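Local structure of diaminopropionate ammonia-lyase (Escherichia coli, 4D9K) at the interface of chains A and B. The protein catalyses the pyridoxal 5'-phosphate-dependent α,β-elimination of both L- and D-2,3-diaminopropionate to pyruvate and ammonia. Residues are numbered along the deposited sequence; one frame, centred on the assembly and turned at random. Chains: chain A/B, Diaminopropionate ammonia-lyase.

The interface of chains A and B. Residues chain A 1-2, 4, 319, 352; chain B 387, 390-391.
B:Glu391 reaches into a niche formed by A:Ser2, A:Phe4 and A:Tyr352, illustrating how a segment near the C-terminus of one subunit meets the N-terminal residues of the other in a homodimeric enzyme of the tryptophan synthase β-like, pyridoxal-phosphate-dependent family. The patch recurs by two-fold symmetry, and its centre lies about 28 Å from A:Lys77, the cofactor-binding lysine, suggesting a part in assembly and not chemistry.

Packing around the carboxylate carries much of the contact. With CD anti to CA (chi2 -179°), the extended chain of B:Glu391 delivers its acid group to the niche. OE2 lies 3.3 Å from CE2 at the rim of the A:Phe4 ring, whose plane is turned 69° from the carboxylate. The same oxygen stands 4.1 Å above one face of the A:Tyr352 ring, displaced toward the rim. An alanine in place of B:Glu391 is likely to open a gap beside A:Phe4 and to leave that tyrosine face without its carboxylate neighbour.

A second cluster forms around B:Trp390, which follows helix 382-389. In an OH-to-ring contact, the phenol OH of A:Tyr352 approaches CE3 of the indole's six-membered ring at 3.3 Å, the two side chains crossing at about a right angle. A:Leu319, from helix 314-325, makes a methyl-to-carbonyl contact, its CD1 3.4 Å from the B:Trp390 O.

At the amino terminus, B:Glu387 OE2 lies 3.4 Å from the A:Ser2 backbone N, but the N-H is turned well away from it, so this is proximity and not a hydrogen bond. The 2.6 Å between A:Met1 O and B:Glu391 OE1 pairs two groups that normally accept; because A:Met1 is poorly ordered, the modelled separation is doubtful and no hydrogen bond is read from it.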
loop_
_atom_site.group_PDB
_atom_site.type_symbol
_atom_site.label_atom_id
_atom_site.label_comp_id
_atom_site.label_asym_id
_atom_site.label_seq_id
_atom_site.Cartn_x
_atom_site.Cartn_y
_atom_site.Cartn_z
ATOM N N MET A 1 -1.107 11.116 16.816
ATOM C CA MET A 1 0.308 10.998 16.343
ATOM C C MET A 1 0.466 11.173 14.816
ATOM O O MET A 1 1.340 10.564 14.200
ATOM C CB MET A 1 0.927 9.674 16.836
ATOM C CG MET A 1 2.447 9.587 16.734
ATOM S SD MET A 1 3.366 10.644 17.881
ATOM C CE MET A 1 3.429 9.596 19.338
ATOM N N SER A 2 -0.371 12.011 14.206
ATOM C CA SER A 2 -0.093 12.474 12.844
ATOM C C SER A 2 1.148 13.354 12.901
ATOM O O SER A 2 1.987 13.319 12.005
ATOM C CB SER A 2 -1.268 13.257 12.259
ATOM O OG SER A 2 -1.035 13.605 10.901
ATOM N N PHE A 4 4.485 13.523 14.490
ATOM C CA PHE A 4 5.424 12.613 15.151
ATOM C C PHE A 4 6.880 12.943 14.848
ATOM O O PHE A 4 7.187 13.534 13.810
ATOM C CB PHE A 4 5.123 11.145 14.810
ATOM C CG PHE A 4 5.228 10.812 13.343
ATOM C CD1 PHE A 4 6.455 10.473 12.773
ATOM C CD2 PHE A 4 4.095 10.808 12.535
ATOM C CE1 PHE A 4 6.553 10.158 11.423
ATOM C CE2 PHE A 4 4.186 10.488 11.186
ATOM C CZ PHE A 4 5.416 10.165 10.630
ATOM N N LEU A 319 8.452 3.446 7.315
ATOM C CA LEU A 319 7.514 4.488 6.923
ATOM C C LEU A 319 7.573 4.711 5.409
ATOM O O LEU A 319 6.541 4.758 4.754
ATOM C CB LEU A 319 7.780 5.788 7.697
ATOM C CG LEU A 319 7.069 7.089 7.284
ATOM C CD1 LEU A 319 5.572 7.042 7.557
ATOM C CD2 LEU A 319 7.695 8.275 8.001
ATOM N N TYR A 352 6.045 15.105 8.559
ATOM C CA TYR A 352 5.178 14.903 9.717
ATOM C C TYR A 352 5.804 15.352 11.042
ATOM O O TYR A 352 5.122 15.409 12.070
ATOM C CB TYR A 352 4.752 13.435 9.817
ATOM C CG TYR A 352 3.696 13.004 8.818
ATOM C CD1 TYR A 352 2.380 13.452 8.926
ATOM C CD2 TYR A 352 4.008 12.131 7.776
ATOM C CE1 TYR A 352 1.408 13.055 8.023
ATOM C CE2 TYR A 352 3.040 11.728 6.864
ATOM C CZ TYR A 352 1.744 12.190 6.994
ATOM O OH TYR A 352 0.774 11.800 6.099
ATOM N N GLU B 387 -2.748 7.364 8.900
ATOM C CA GLU B 387 -2.150 6.935 10.161
ATOM C C GLU B 387 -2.116 5.412 10.227
ATOM O O GLU B 387 -1.127 4.828 10.665
ATOM C CB GLU B 387 -2.909 7.528 11.351
ATOM C CG GLU B 387 -2.488 8.954 11.694
ATOM C CD GLU B 387 -3.479 9.680 12.592
ATOM O OE1 GLU B 387 -4.496 9.079 13.001
ATOM O OE2 GLU B 387 -3.246 10.872 12.886
ATOM N N TRP B 390 0.160 4.372 6.687
ATOM C CA TRP B 390 1.539 4.867 6.644
ATOM C C TRP B 390 2.256 4.817 7.969
ATOM O O TRP B 390 3.441 4.493 8.025
ATOM C CB TRP B 390 1.600 6.301 6.120
ATOM C CG TRP B 390 1.282 6.489 4.655
ATOM C CD1 TRP B 390 1.060 5.510 3.681
ATOM C CD2 TRP B 390 1.184 7.767 3.938
ATOM N NE1 TRP B 390 0.820 6.087 2.455
ATOM C CE2 TRP B 390 0.881 7.436 2.542
ATOM C CE3 TRP B 390 1.308 9.101 4.304
ATOM C CZ2 TRP B 390 0.716 8.419 1.573
ATOM C CZ3 TRP B 390 1.133 10.083 3.319
ATOM C CH2 TRP B 390 0.847 9.747 1.989
ATOM N N GLU B 391 1.562 5.168 9.047
ATOM C CA GLU B 391 2.206 5.265 10.359
ATOM C C GLU B 391 2.121 3.936 11.103
ATOM O O GLU B 391 2.817 3.719 12.094
ATOM C CB GLU B 391 1.605 6.412 11.182
ATOM C CG GLU B 391 1.668 7.766 10.477
ATOM C CD GLU B 391 1.103 8.912 11.302
ATOM O OE1 GLU B 391 0.829 8.718 12.503
ATOM O OE2 GLU B 391 0.931 10.018 10.744
#